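PDB 5VIP: MdcD from Pseudomonas aeruginosa, which probably serves as the beta subunit of biotin-independent malonate decarboxylase, a carboxy-lyase related to the carboxyltransferases of the ClpP/crotonase superfamily. Local coordinates for residues 30-35 / 61-66; 67-72 / 107-112; 102-107 / 144-149. All blocks are in the same frame, centred on the assembly; numbering follows the deposited sequence.

From the N terminus, contact 1 comes first: it lays strand 32-34, outermost in this chain's sheet, against strand 59-66 and closes a loop of 25 residues that is largely unmodelled. The chain turns into strand 69-76, whose Ala71 N probably bonds to Gly64 O, so contacts 1 and 2 follow in series within one mixed sheet. Contact 2 closes the excursion through helix 87-105, bringing strand 111-115 alongside 69-76. Contact 3 opens inside that excursion, at the helix end, and closes beyond helix 126-143, so contacts 2 and 3 cross and share Gly107. Their centres lie about 9 Å apart, and together they tie the helix end to the sheet and to the loop before strand 150-153.

Contact 1. Residues 30-35 / 61-66; sequences SFRELL and VARGLL
Strand 32-34, outermost in this chain's sheet, pairs antiparallel with strand 61-66, and the backbone satisfies itself first. Around the hydrogen-bonded pair Arg32-Arg63, Arg63 N gives a short, straight bond to Arg32 O (2.7 Å, 165°), whereas the return bond from Arg32 N to Arg63 O is more bent (135°). Leu34 N adds a third bond, to Val61 O at 2.8 Å. At Ser30 a side chain takes over: Ser30 OG, set between backbone N and carbonyl carbon (chi1 76°), accepts from Leu65 N at 3.0 Å and also bonds to Asp27 O. At the other end one water donates to Leu34 O and Glu33 OE2 and accepts from Val61 N at 3.0 Å; Glu33 OE1 is engaged in a salt bridge with Arg19. Phe31 CE1 lies 3.4 Å from Ala62 CB.

Arg32 and Arg63 run side by side on the Leu34 face. Arg63 CB sits over one face of the Arg32 guanidinium, 3.6 Å from NH2, and Arg32 NH2 approaches Arg63 NE to 3.9 Å. Both guanidinium groups form salt bridges with the backbone of a different protein's chain, and Arg63 NH1 bonds to Ala71 O. The chemistry therefore implies that two like charges, likely unfavourable together, are probably compensated by the other protein chain, making this side of the sheet part of the subunit interface.

Contact 2. Residues 67-72 / 107-112; sequences DGQPAV and GVPTRA
Pro70 is the bump that fits against residues 108-110. Its CG enters a shallow hollow between Val108 and Pro109, with Val108 CG1 at 4.0 Å and Pro109 CD at 4.1 Å, while Pro70 CB rests against Thr110 OG1 at 3.8 Å. The wall of that hollow is bent into shape by an inverse gamma turn centred on Pro109, in which Thr110 N bonds to Val108 O. Just upstream, Gly107, with positive phi, is the C-prime residue of the Schellman motif that ends helix 87-105, with Val108 N bonded to Asp103 O and Gly107 N to Asn104 O. Thr110 OG1, anti to its own carbonyl carbon (chi1 -62°), is bonded to Asp103 OD2, which fixes its rotation beside the proline.

A second fit lies at Gln69. Its chain folds at chi2 (-69°), which brings CG over the centre of one face of the Arg111 guanidinium, 3.5 Å from CZ; CB lies over the same face, displaced toward the NE and NH1 side. The CB-CG part of the glutamine thus lies flat against that face, with its amide plane tilted 56° from it. On the opposite face of the sheet from Ala71 and Arg111, Val72 holds CG1 in the crowded position between backbone N and carbonyl carbon, meeting Ala112 CB at 3.9 Å; Ala96 and Leu97 of helix 87-105 pack against this pair.

Two bonds set the register: Arg111 N to Pro70 O at 3.0 Å, the donor lying above the carbonyl plane, and Val72 N to Arg111 O at 2.9 Å, nearly along the C=O axis. Strands 69-76 and 111-115, linked through helix 87-105, form a parallel beta-alpha-beta crossover within the core sheet of a carboxyltransferase domain of the ClpP/crotonase superfamily.

Contact 3. Residues 102-107 / 144-149; sequences EDNRNG and QRYQPV
Gln144, the first residue to leave helical backbone angles after helix 126-143, ties its own loop together. Its OE1 accepts from Val149 N at 3.0 Å, in the carbonyl plane and on a lone pair, and its amide also bonds to Ser171 N and Leu169 O.

Arg145 bends at chi3 and brings NH2 within 3.3 Å of Arg105 NH1. Both are donors, so no bond joins them; instead each forms a salt bridge to Asp142 OD1. Arg145 CB also lies over one face of the Tyr146 ring, toward its rim.

Tyr146 points at the end of helix 87-105. Its OH accepts from Arg105 NH1 at 3.1 Å, close to the guanidinium plane, though the bond is bent (146°), and NH1 comes to the edge of the ring. The two flat groups are steeply inclined, 74° apart. Arg105 CG also presses on the phenolic oxygen, at 3.2 Å from OH. Nearer the backbone, Tyr146 CG meets Asn104 CB at 3.6 Å, and the Asn104 amide runs past the tyrosine in the opposite direction, its plane nearly parallel to the ring (17°).

Gln147 crosses Asn104 at about a right angle. Its CG lies 3.2 Å from Asn104 OD1, and NE2 adds a weak hydrogen bond to the same oxygen at 3.5 Å. The other branch, Asn104 ND2, is held by Ala100 O and Thr110 O, which settles the orientation of the amide.

Asp142 thus probably offsets the repulsion between the paired arginines, so that this surface contact joins helix end to loop through a shared carboxylate, a phenol and one firmly oriented amide.

Contact 1. Residues 30-35 / 61-66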
ATOM      1  N   SER B  30     -28.828  -5.089 -12.580  1.00 12.96           N
ATOM      2  CA  SER B  30     -27.975  -5.959 -11.751  1.00 15.27           C
ATOM      3  C   SER B  30     -27.444  -5.295 -10.469  1.00 16.35           C
ATOM      4  O   SER B  30     -27.002  -5.988  -9.547  1.00 13.71           O
ATOM      5  CB  SER B  30     -26.777  -6.481 -12.559  1.00 14.17           C
ATOM      6  OG  SER B  30     -25.799  -5.463 -12.721  1.00 13.71           O
ATOM      7  N   PHE B  31     -27.472  -3.965 -10.419  1.00 16.56           N
ATOM      8  CA  PHE B  31     -26.921  -3.214  -9.289  1.00 13.65           C
ATOM      9  C   PHE B  31     -27.585  -3.569  -7.956  1.00 18.01           C
ATOM     10  O   PHE B  31     -28.786  -3.423  -7.776  1.00 15.28           O
ATOM     11  CB  PHE B  31     -27.046  -1.709  -9.535  1.00 15.31           C
ATOM     12  CG  PHE B  31     -26.612  -0.860  -8.369  1.00 16.86           C
ATOM     13  CD1 PHE B  31     -25.283  -0.521  -8.199  1.00 18.78           C
ATOM     14  CD2 PHE B  31     -27.535  -0.397  -7.445  1.00 23.68           C
ATOM     15  CE1 PHE B  31     -24.878   0.275  -7.129  1.00 19.35           C
ATOM     16  CE2 PHE B  31     -27.134   0.385  -6.364  1.00 26.49           C
ATOM     17  CZ  PHE B  31     -25.799   0.716  -6.208  1.00 24.10           C
ATOM     18  N   ARG B  32     -26.767  -3.994  -7.012  1.00 13.56           N
ATOM     19  CA  ARG B  32     -27.232  -4.476  -5.726  1.00 16.35           C
ATOM     20  C   ARG B  32     -26.259  -3.967  -4.663  1.00 16.43           C
ATOM     21  O   ARG B  32     -25.128  -4.463  -4.588  1.00 18.03           O
ATOM     22  CB  ARG B  32     -27.285  -6.009  -5.782  1.00 19.11           C
ATOM     23  CG  ARG B  32     -27.888  -6.708  -4.626  1.00 23.77           C
ATOM     24  CD  ARG B  32     -28.280  -8.144  -5.002  1.00 18.39           C
ATOM     25  NE  ARG B  32     -27.172  -9.010  -5.431  1.00 17.90           N
ATOM     26  CZ  ARG B  32     -26.273  -9.553  -4.608  1.00 20.76           C
ATOM     27  NH1 ARG B  32     -26.312  -9.287  -3.309  1.00 18.65           N
ATOM     28  NH2 ARG B  32     -25.321 -10.350  -5.088  1.00 19.00           N
ATOM     29  N   GLU B  33     -26.652  -2.973  -3.866  1.00 13.06           N
ATOM     30  CA  GLU B  33     -25.716  -2.423  -2.880  1.00 17.20           C
ATOM     31  C   GLU B  33     -25.644  -3.214  -1.569  1.00 21.51           C
ATOM     32  O   GLU B  33     -26.669  -3.520  -0.956  1.00 19.85           O
ATOM     33  CB  GLU B  33     -26.049  -0.960  -2.570  1.00 17.48           C
ATOM     34  CG  GLU B  33     -25.032  -0.361  -1.603  1.00 21.01           C
ATOM     35  CD  GLU B  33     -25.174   1.137  -1.390  1.00 24.61           C
ATOM     36  OE1 GLU B  33     -26.064   1.758  -2.021  1.00 26.23           O
ATOM     37  OE2 GLU B  33     -24.365   1.694  -0.597  1.00 23.65           O
ATOM     38  N   LEU B  34     -24.425  -3.547  -1.145  1.00 14.29           N
ATOM     39  CA  LEU B  34     -24.217  -4.262   0.115  1.00 19.57           C
ATOM     40  C   LEU B  34     -23.992  -3.279   1.250  1.00 21.29           C
ATOM     41  O   LEU B  34     -23.442  -2.203   1.033  1.00 21.05           O
ATOM     42  CB  LEU B  34     -23.018  -5.204   0.031  1.00 14.71           C
ATOM     43  CG  LEU B  34     -22.913  -6.115  -1.195  1.00 18.17           C
ATOM     44  CD1 LEU B  34     -21.757  -7.099  -1.006  1.00 16.32           C
ATOM     45  CD2 LEU B  34     -24.213  -6.870  -1.460  1.00 16.55           C
ATOM     46  N   LEU B  35     -24.387  -3.665   2.462  1.00 22.89           N
ATOM     47  CA  LEU B  35     -24.123  -2.840   3.646  1.00 29.23           C
ATOM     48  C   LEU B  35     -24.668  -1.445   3.434  1.00 32.23           C
ATOM     49  O   LEU B  35     -24.022  -0.447   3.765  1.00 39.88           O
ATOM     50  CB  LEU B  35     -22.621  -2.776   3.960  1.00 26.62           C
ATOM     51  CG  LEU B  35     -22.024  -3.889   4.820  1.00 28.42           C
ATOM     52  CD1 LEU B  35     -21.920  -5.201   4.048  1.00 25.78           C
ATOM     53  CD2 LEU B  35     -20.662  -3.460   5.367  1.00 27.87           C
ATOM     54  N   VAL B  61     -20.272  -0.244  -1.800  1.00 14.00           N
ATOM     55  CA  VAL B  61     -19.882  -1.551  -2.307  1.00 13.65           C
ATOM     56  C   VAL B  61     -21.108  -2.160  -2.955  1.00 17.10           C
ATOM     57  O   VAL B  61     -22.168  -2.273  -2.319  1.00 16.41           O
ATOM     58  CB  VAL B  61     -19.339  -2.480  -1.212  1.00 14.21           C
ATOM     59  CG1 VAL B  61     -19.250  -3.909  -1.738  1.00 16.01           C
ATOM     60  CG2 VAL B  61     -17.974  -1.984  -0.742  1.00 16.95           C
ATOM     61  N   ALA B  62     -20.980  -2.525  -4.225  1.00 12.64           N
ATOM     62  CA  ALA B  62     -22.135  -3.032  -4.957  1.00 15.38           C
ATOM     63  C   ALA B  62     -21.799  -4.294  -5.712  1.00 16.78           C
ATOM     64  O   ALA B  62     -20.697  -4.440  -6.233  1.00 13.01           O
ATOM     65  CB  ALA B  62     -22.658  -1.976  -5.912  1.00 16.13           C
ATOM     66  N   ARG B  63     -22.760  -5.208  -5.763  1.00 15.10           N
ATOM     67  CA  ARG B  63     -22.644  -6.410  -6.567  1.00 14.05           C
ATOM     68  C   ARG B  63     -23.444  -6.205  -7.845  1.00 13.26           C
ATOM     69  O   ARG B  63     -24.383  -5.400  -7.888  1.00 15.49           O
ATOM     70  CB  ARG B  63     -23.131  -7.627  -5.784  1.00 18.99           C
ATOM     71  CG  ARG B  63     -22.170  -8.069  -4.676  1.00 18.21           C
ATOM     72  CD  ARG B  63     -21.027  -8.904  -5.268  1.00 18.22           C
ATOM     73  NE  ARG B  63     -21.396 -10.315  -5.244  1.00 26.00           N
ATOM     74  CZ  ARG B  63     -21.212 -11.174  -6.230  1.00 23.33           C
ATOM     75  NH1 ARG B  63     -20.636 -10.794  -7.370  1.00 24.99           N
ATOM     76  NH2 ARG B  63     -21.613 -12.428  -6.070  1.00 31.79           N
ATOM     77  N   GLY B  64     -23.053  -6.898  -8.908  1.00 15.72           N
ATOM     78  CA  GLY B  64     -23.746  -6.749 -10.172  1.00 14.86           C
ATOM     79  C   GLY B  64     -23.085  -7.576 -11.242  1.00 12.94           C
ATOM     80  O   GLY B  64     -22.285  -8.472 -10.934  1.00 15.30           O
ATOM     81  N   LEU B  65     -23.435  -7.281 -12.491  1.00 12.15           N
ATOM     82  CA  LEU B  65     -22.826  -7.941 -13.639  1.00 15.30           C
ATOM     83  C   LEU B  65     -22.109  -6.900 -14.484  1.00 15.23           C
ATOM     84  O   LEU B  65     -22.553  -5.749 -14.590  1.00 13.72           O
ATOM     85  CB  LEU B  65     -23.876  -8.677 -14.483  1.00 17.33           C
ATOM     86  CG  LEU B  65     -24.674  -9.782 -13.791  1.00 19.07           C
ATOM     87  CD1 LEU B  65     -25.834 -10.202 -14.725  1.00 16.75           C
ATOM     88  CD2 LEU B  65     -23.774 -10.961 -13.468  1.00 14.88           C
ATOM     89  N   LEU B  66     -20.996  -7.302 -15.080  1.00 15.25           N
ATOM     90  CA  LEU B  66     -20.310  -6.466 -16.066  1.00 14.39           C
ATOM     91  C   LEU B  66     -20.239  -7.269 -17.359  1.00 15.46           C
ATOM     92  O   LEU B  66     -19.476  -8.225 -17.445  1.00 16.80           O
ATOM     93  CB  LEU B  66     -18.907  -6.057 -15.579  1.00 14.87           C
ATOM     94  CG  LEU B  66     -18.905  -4.988 -14.467  1.00 16.51           C
ATOM     95  CD1 LEU B  66     -17.518  -4.790 -13.856  1.00 12.70           C
ATOM     96  CD2 LEU B  66     -19.442  -3.655 -14.997  1.00 13.73           C
TER
HETATM   97  O   HOH W   1     -22.277   0.040   0.383  1.00 16.50           O

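Contact 2. Residues 67-72 / 107-112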
ATOM      1  N   ASP B  67     -21.069  -6.899 -18.332  1.00 15.35           N
ATOM      2  CA  ASP B  67     -21.241  -7.674 -19.570  1.00 20.40           C
ATOM      3  C   ASP B  67     -21.584  -9.135 -19.273  1.00 22.21           C
ATOM      4  O   ASP B  67     -21.028 -10.049 -19.877  1.00 24.67           O
ATOM      5  CB  ASP B  67     -19.974  -7.592 -20.438  1.00 20.65           C
ATOM      6  CG  ASP B  67     -20.251  -7.827 -21.919  1.00 30.70           C
ATOM      7  OD1 ASP B  67     -21.410  -7.652 -22.364  1.00 29.53           O
ATOM      8  OD2 ASP B  67     -19.294  -8.183 -22.640  1.00 41.06           O
ATOM      9  N   GLY B  68     -22.490  -9.351 -18.326  1.00 19.47           N
ATOM     10  CA  GLY B  68     -22.909 -10.694 -17.969  1.00 19.93           C
ATOM     11  C   GLY B  68     -21.998 -11.434 -17.003  1.00 19.60           C
ATOM     12  O   GLY B  68     -22.328 -12.541 -16.587  1.00 18.21           O
ATOM     13  N   GLN B  69     -20.865 -10.830 -16.639  1.00 15.12           N
ATOM     14  CA  GLN B  69     -19.881 -11.484 -15.776  1.00 15.91           C
ATOM     15  C   GLN B  69     -20.017 -10.999 -14.335  1.00 15.24           C
ATOM     16  O   GLN B  69     -20.270  -9.821 -14.101  1.00 15.42           O
ATOM     17  CB  GLN B  69     -18.456 -11.230 -16.286  1.00 19.17           C
ATOM     18  CG  GLN B  69     -18.198 -11.783 -17.675  1.00 21.65           C
ATOM     19  CD  GLN B  69     -18.185 -13.298 -17.693  1.00 26.17           C
ATOM     20  OE1 GLN B  69     -17.426 -13.942 -16.968  1.00 31.08           O
ATOM     21  NE2 GLN B  69     -19.031 -13.870 -18.513  1.00 25.96           N
ATOM     22  N   PRO B  70     -19.884 -11.918 -13.370  1.00 16.80           N
ATOM     23  CA  PRO B  70     -20.035 -11.552 -11.953  1.00 14.51           C
ATOM     24  C   PRO B  70     -19.012 -10.485 -11.572  1.00 18.73           C
ATOM     25  O   PRO B  70     -17.863 -10.547 -12.009  1.00 14.07           O
ATOM     26  CB  PRO B  70     -19.775 -12.866 -11.210  1.00 17.99           C
ATOM     27  CG  PRO B  70     -18.929 -13.699 -12.198  1.00 20.10           C
ATOM     28  CD  PRO B  70     -19.461 -13.322 -13.551  1.00 16.58           C
ATOM     29  N   ALA B  71     -19.448  -9.505 -10.789  1.00 14.03           N
ATOM     30  CA  ALA B  71     -18.629  -8.342 -10.489  1.00 12.88           C
ATOM     31  C   ALA B  71     -18.926  -7.766  -9.103  1.00 13.73           C
ATOM     32  O   ALA B  71     -20.013  -7.962  -8.530  1.00 11.59           O
ATOM     33  CB  ALA B  71     -18.839  -7.265 -11.549  1.00 14.14           C
ATOM     34  N   VAL B  72     -17.930  -7.070  -8.563  1.00 11.00           N
ATOM     35  CA  VAL B  72     -18.113  -6.265  -7.376  1.00 12.75           C
ATOM     36  C   VAL B  72     -17.472  -4.918  -7.682  1.00 12.55           C
ATOM     37  O   VAL B  72     -16.474  -4.832  -8.405  1.00 11.38           O
ATOM     38  CB  VAL B  72     -17.486  -6.916  -6.119  1.00 12.91           C
ATOM     39  CG1 VAL B  72     -15.983  -7.113  -6.295  1.00 12.75           C
ATOM     40  CG2 VAL B  72     -17.796  -6.081  -4.840  1.00 13.24           C
ATOM     41  N   GLY B 107     -13.969 -21.127  -8.476  1.00 23.55           N
ATOM     42  CA  GLY B 107     -14.318 -21.267  -9.879  1.00 26.24           C
ATOM     43  C   GLY B 107     -15.266 -20.223 -10.439  1.00 24.01           C
ATOM     44  O   GLY B 107     -15.780 -20.388 -11.542  1.00 26.49           O
ATOM     45  N   VAL B 108     -15.496 -19.148  -9.687  1.00 20.73           N
ATOM     46  CA  VAL B 108     -16.407 -18.087 -10.110  1.00 21.10           C
ATOM     47  C   VAL B 108     -15.581 -16.854 -10.462  1.00 19.33           C
ATOM     48  O   VAL B 108     -14.922 -16.317  -9.598  1.00 19.21           O
ATOM     49  CB  VAL B 108     -17.421 -17.740  -9.004  1.00 22.45           C
ATOM     50  CG1 VAL B 108     -18.275 -16.528  -9.406  1.00 21.68           C
ATOM     51  CG2 VAL B 108     -18.294 -18.950  -8.678  1.00 27.17           C
ATOM     52  N   PRO B 109     -15.614 -16.414 -11.733  1.00 17.01           N
ATOM     53  CA  PRO B 109     -14.643 -15.420 -12.221  1.00 18.70           C
ATOM     54  C   PRO B 109     -15.007 -13.975 -11.873  1.00 17.56           C
ATOM     55  O   PRO B 109     -15.092 -13.118 -12.750  1.00 16.94           O
ATOM     56  CB  PRO B 109     -14.663 -15.637 -13.735  1.00 17.49           C
ATOM     57  CG  PRO B 109     -16.079 -16.087 -14.008  1.00 21.07           C
ATOM     58  CD  PRO B 109     -16.453 -16.950 -12.825  1.00 19.08           C
ATOM     59  N   THR B 110     -15.208 -13.711 -10.591  1.00 17.51           N
ATOM     60  CA  THR B 110     -15.646 -12.387 -10.160  1.00 17.65           C
ATOM     61  C   THR B 110     -14.584 -11.317 -10.405  1.00 16.75           C
ATOM     62  O   THR B 110     -13.410 -11.492 -10.079  1.00 19.29           O
ATOM     63  CB  THR B 110     -16.050 -12.418  -8.687  1.00 18.37           C
ATOM     64  OG1 THR B 110     -17.158 -13.316  -8.556  1.00 17.17           O
ATOM     65  CG2 THR B 110     -16.475 -11.028  -8.205  1.00 12.85           C
ATOM     66  N   ARG B 111     -15.032 -10.224 -11.011  1.00 16.52           N
ATOM     67  CA  ARG B 111     -14.196  -9.101 -11.404  1.00 17.96           C
ATOM     68  C   ARG B 111     -14.403  -7.953 -10.425  1.00 14.70           C
ATOM     69  O   ARG B 111     -15.529  -7.676 -10.052  1.00 15.35           O
ATOM     70  CB  ARG B 111     -14.556  -8.652 -12.828  1.00 17.86           C
ATOM     71  CG  ARG B 111     -14.754  -9.788 -13.846  1.00 25.35           C
ATOM     72  CD  ARG B 111     -15.594  -9.327 -15.017  1.00 25.22           C
ATOM     73  NE  ARG B 111     -15.170  -9.907 -16.308  1.00 23.12           N
ATOM     74  CZ  ARG B 111     -15.596  -9.472 -17.494  1.00 28.25           C
ATOM     75  NH1 ARG B 111     -16.460  -8.447 -17.571  1.00 19.93           N
ATOM     76  NH2 ARG B 111     -15.149 -10.045 -18.614  1.00 28.94           N
ATOM     77  N   ALA B 112     -13.333  -7.272 -10.020  1.00 14.88           N
ATOM     78  CA  ALA B 112     -13.458  -6.140  -9.112  1.00 13.18           C
ATOM     79  C   ALA B 112     -13.118  -4.830  -9.817  1.00 12.09           C
ATOM     80  O   ALA B 112     -12.088  -4.716 -10.503  1.00 10.25           O
ATOM     81  CB  ALA B 112     -12.558  -6.326  -7.870  1.00 10.10           C
TER

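Contact 3. Residues 102-107 / 144-149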
ATOM      1  N   GLU B 102     -11.894 -15.137  -3.170  1.00 18.36           N
ATOM      2  CA  GLU B 102     -12.494 -16.394  -2.718  1.00 19.33           C
ATOM      3  C   GLU B 102     -13.396 -16.998  -3.808  1.00 20.31           C
ATOM      4  O   GLU B 102     -13.335 -18.202  -4.078  1.00 22.41           O
ATOM      5  CB  GLU B 102     -13.265 -16.155  -1.417  1.00 22.00           C
ATOM      6  CG  GLU B 102     -13.779 -17.393  -0.719  1.00 30.02           C
ATOM      7  CD  GLU B 102     -14.168 -17.101   0.726  1.00 32.15           C
ATOM      8  OE1 GLU B 102     -15.160 -17.688   1.208  1.00 41.60           O
ATOM      9  OE2 GLU B 102     -13.481 -16.280   1.379  1.00 35.62           O
ATOM     10  N   ASP B 103     -14.212 -16.158  -4.444  1.00 18.15           N
ATOM     11  CA  ASP B 103     -15.030 -16.578  -5.582  1.00 17.31           C
ATOM     12  C   ASP B 103     -14.173 -17.266  -6.641  1.00 19.26           C
ATOM     13  O   ASP B 103     -14.499 -18.353  -7.117  1.00 18.58           O
ATOM     14  CB  ASP B 103     -15.753 -15.376  -6.223  1.00 20.65           C
ATOM     15  CG  ASP B 103     -17.135 -15.137  -5.649  1.00 23.61           C
ATOM     16  OD1 ASP B 103     -17.619 -15.987  -4.872  1.00 24.85           O
ATOM     17  OD2 ASP B 103     -17.750 -14.095  -5.987  1.00 21.57           O
ATOM     18  N   ASN B 104     -13.073 -16.624  -7.013  1.00 16.68           N
ATOM     19  CA  ASN B 104     -12.226 -17.153  -8.074  1.00 19.13           C
ATOM     20  C   ASN B 104     -11.608 -18.494  -7.692  1.00 19.22           C
ATOM     21  O   ASN B 104     -11.477 -19.378  -8.544  1.00 24.18           O
ATOM     22  CB  ASN B 104     -11.136 -16.139  -8.448  1.00 16.90           C
ATOM     23  CG  ASN B 104     -11.637 -15.110  -9.444  1.00 19.51           C
ATOM     24  OD1 ASN B 104     -11.611 -15.343 -10.652  1.00 15.74           O
ATOM     25  ND2 ASN B 104     -12.129 -13.980  -8.942  1.00 16.44           N
ATOM     26  N   ARG B 105     -11.244 -18.655  -6.423  1.00 20.70           N
ATOM     27  CA  ARG B 105     -10.731 -19.948  -5.957  1.00 25.76           C
ATOM     28  C   ARG B 105     -11.830 -21.012  -5.969  1.00 27.08           C
ATOM     29  O   ARG B 105     -11.536 -22.205  -5.991  1.00 30.63           O
ATOM     30  CB  ARG B 105     -10.128 -19.840  -4.557  1.00 20.85           C
ATOM     31  CG  ARG B 105      -8.730 -19.245  -4.555  1.00 20.50           C
ATOM     32  CD  ARG B 105      -8.127 -19.244  -3.166  1.00 24.07           C
ATOM     33  NE  ARG B 105      -8.604 -18.133  -2.343  1.00 27.79           N
ATOM     34  CZ  ARG B 105      -8.037 -16.930  -2.332  1.00 23.74           C
ATOM     35  NH1 ARG B 105      -6.997 -16.687  -3.111  1.00 23.45           N
ATOM     36  NH2 ARG B 105      -8.511 -15.971  -1.554  1.00 27.79           N
ATOM     37  N   ASN B 106     -13.087 -20.570  -5.967  1.00 24.18           N
ATOM     38  CA  ASN B 106     -14.235 -21.472  -6.074  1.00 25.06           C
ATOM     39  C   ASN B 106     -14.742 -21.616  -7.510  1.00 27.58           C
ATOM     40  O   ASN B 106     -15.822 -22.154  -7.735  1.00 30.78           O
ATOM     41  CB  ASN B 106     -15.390 -20.988  -5.188  1.00 29.40           C
ATOM     42  CG  ASN B 106     -15.076 -21.071  -3.705  1.00 34.62           C
ATOM     43  OD1 ASN B 106     -14.319 -21.935  -3.258  1.00 37.10           O
ATOM     44  ND2 ASN B 106     -15.683 -20.180  -2.925  1.00 35.52           N
ATOM     45  N   GLY B 107     -13.969 -21.127  -8.476  1.00 23.55           N
ATOM     46  CA  GLY B 107     -14.318 -21.267  -9.879  1.00 26.24           C
ATOM     47  C   GLY B 107     -15.266 -20.223 -10.439  1.00 24.01           C
ATOM     48  O   GLY B 107     -15.780 -20.388 -11.542  1.00 26.49           O
ATOM     49  N   GLN B 144      -5.475 -10.663  -8.273  1.00 13.80           N
ATOM     50  CA  GLN B 144      -4.872 -10.574  -9.594  1.00 15.29           C
ATOM     51  C   GLN B 144      -4.002 -11.790  -9.939  1.00 16.98           C
ATOM     52  O   GLN B 144      -3.297 -11.794 -10.945  1.00 16.09           O
ATOM     53  CB  GLN B 144      -4.099  -9.265  -9.722  1.00 14.62           C
ATOM     54  CG  GLN B 144      -5.095  -8.094  -9.838  1.00 13.18           C
ATOM     55  CD  GLN B 144      -4.468  -6.735 -10.071  1.00 14.41           C
ATOM     56  OE1 GLN B 144      -5.142  -5.822 -10.536  1.00 16.88           O
ATOM     57  NE2 GLN B 144      -3.186  -6.586  -9.746  1.00 13.52           N
ATOM     58  N   ARG B 145      -4.102 -12.836  -9.129  1.00 14.99           N
ATOM     59  CA  ARG B 145      -3.678 -14.163  -9.568  1.00 18.90           C
ATOM     60  C   ARG B 145      -4.743 -14.792 -10.473  1.00 20.41           C
ATOM     61  O   ARG B 145      -4.475 -15.770 -11.170  1.00 17.80           O
ATOM     62  CB  ARG B 145      -3.387 -15.052  -8.361  1.00 19.26           C
ATOM     63  CG  ARG B 145      -2.177 -14.558  -7.568  1.00 20.39           C
ATOM     64  CD  ARG B 145      -1.812 -15.499  -6.452  1.00 28.57           C
ATOM     65  NE  ARG B 145      -2.859 -15.614  -5.448  1.00 25.89           N
ATOM     66  CZ  ARG B 145      -2.787 -16.448  -4.415  1.00 27.66           C
ATOM     67  NH1 ARG B 145      -1.726 -17.221  -4.278  1.00 32.09           N
ATOM     68  NH2 ARG B 145      -3.771 -16.518  -3.532  1.00 28.13           N
ATOM     69  N   TYR B 146      -5.937 -14.199 -10.491  1.00 16.08           N
ATOM     70  CA  TYR B 146      -7.086 -14.757 -11.213  1.00 17.64           C
ATOM     71  C   TYR B 146      -7.727 -13.788 -12.210  1.00 17.27           C
ATOM     72  O   TYR B 146      -8.097 -14.169 -13.327  1.00 18.06           O
ATOM     73  CB  TYR B 146      -8.159 -15.209 -10.210  1.00 18.01           C
ATOM     74  CG  TYR B 146      -7.597 -15.947  -9.022  1.00 19.04           C
ATOM     75  CD1 TYR B 146      -7.259 -17.291  -9.113  1.00 19.48           C
ATOM     76  CD2 TYR B 146      -7.393 -15.295  -7.810  1.00 17.44           C
ATOM     77  CE1 TYR B 146      -6.727 -17.968  -8.029  1.00 20.33           C
ATOM     78  CE2 TYR B 146      -6.868 -15.963  -6.722  1.00 21.71           C
ATOM     79  CZ  TYR B 146      -6.543 -17.301  -6.837  1.00 23.03           C
ATOM     80  OH  TYR B 146      -6.015 -17.956  -5.753  1.00 23.57           O
ATOM     81  N   GLN B 147      -7.879 -12.532 -11.804  1.00 14.45           N
ATOM     82  CA  GLN B 147      -8.608 -11.540 -12.606  1.00 13.64           C
ATOM     83  C   GLN B 147      -7.970 -10.170 -12.461  1.00 12.59           C
ATOM     84  O   GLN B 147      -7.534  -9.805 -11.358  1.00 13.58           O
ATOM     85  CB  GLN B 147     -10.082 -11.449 -12.167  1.00 17.40           C
ATOM     86  CG  GLN B 147     -10.912 -12.719 -12.317  1.00 17.30           C
ATOM     87  CD  GLN B 147     -11.130 -13.131 -13.766  1.00 21.75           C
ATOM     88  OE1 GLN B 147     -11.082 -12.310 -14.675  1.00 21.68           O
ATOM     89  NE2 GLN B 147     -11.382 -14.412 -13.980  1.00 24.06           N
ATOM     90  N   PRO B 148      -7.930  -9.392 -13.550  1.00 13.04           N
ATOM     91  CA  PRO B 148      -7.447  -8.012 -13.450  1.00 12.15           C
ATOM     92  C   PRO B 148      -8.405  -7.153 -12.616  1.00 14.22           C
ATOM     93  O   PRO B 148      -9.620  -7.313 -12.721  1.00 14.56           O
ATOM     94  CB  PRO B 148      -7.420  -7.549 -14.910  1.00 13.16           C
ATOM     95  CG  PRO B 148      -8.503  -8.361 -15.560  1.00 12.94           C
ATOM     96  CD  PRO B 148      -8.378  -9.715 -14.915  1.00 13.05           C
ATOM     97  N   VAL B 149      -7.859  -6.284 -11.776  1.00 11.43           N
ATOM     98  CA  VAL B 149      -8.651  -5.250 -11.121  1.00 10.96           C
ATOM     99  C   VAL B 149      -8.524  -4.007 -11.982  1.00 11.72           C
ATOM    100  O   VAL B 149      -7.422  -3.649 -12.402  1.00 12.05           O
ATOM    101  CB  VAL B 149      -8.167  -4.954  -9.695  1.00 12.50           C
ATOM    102  CG1 VAL B 149      -8.971  -3.804  -9.085  1.00 12.81           C
ATOM    103  CG2 VAL B 149      -8.254  -6.220  -8.830  1.00 11.39           C
TER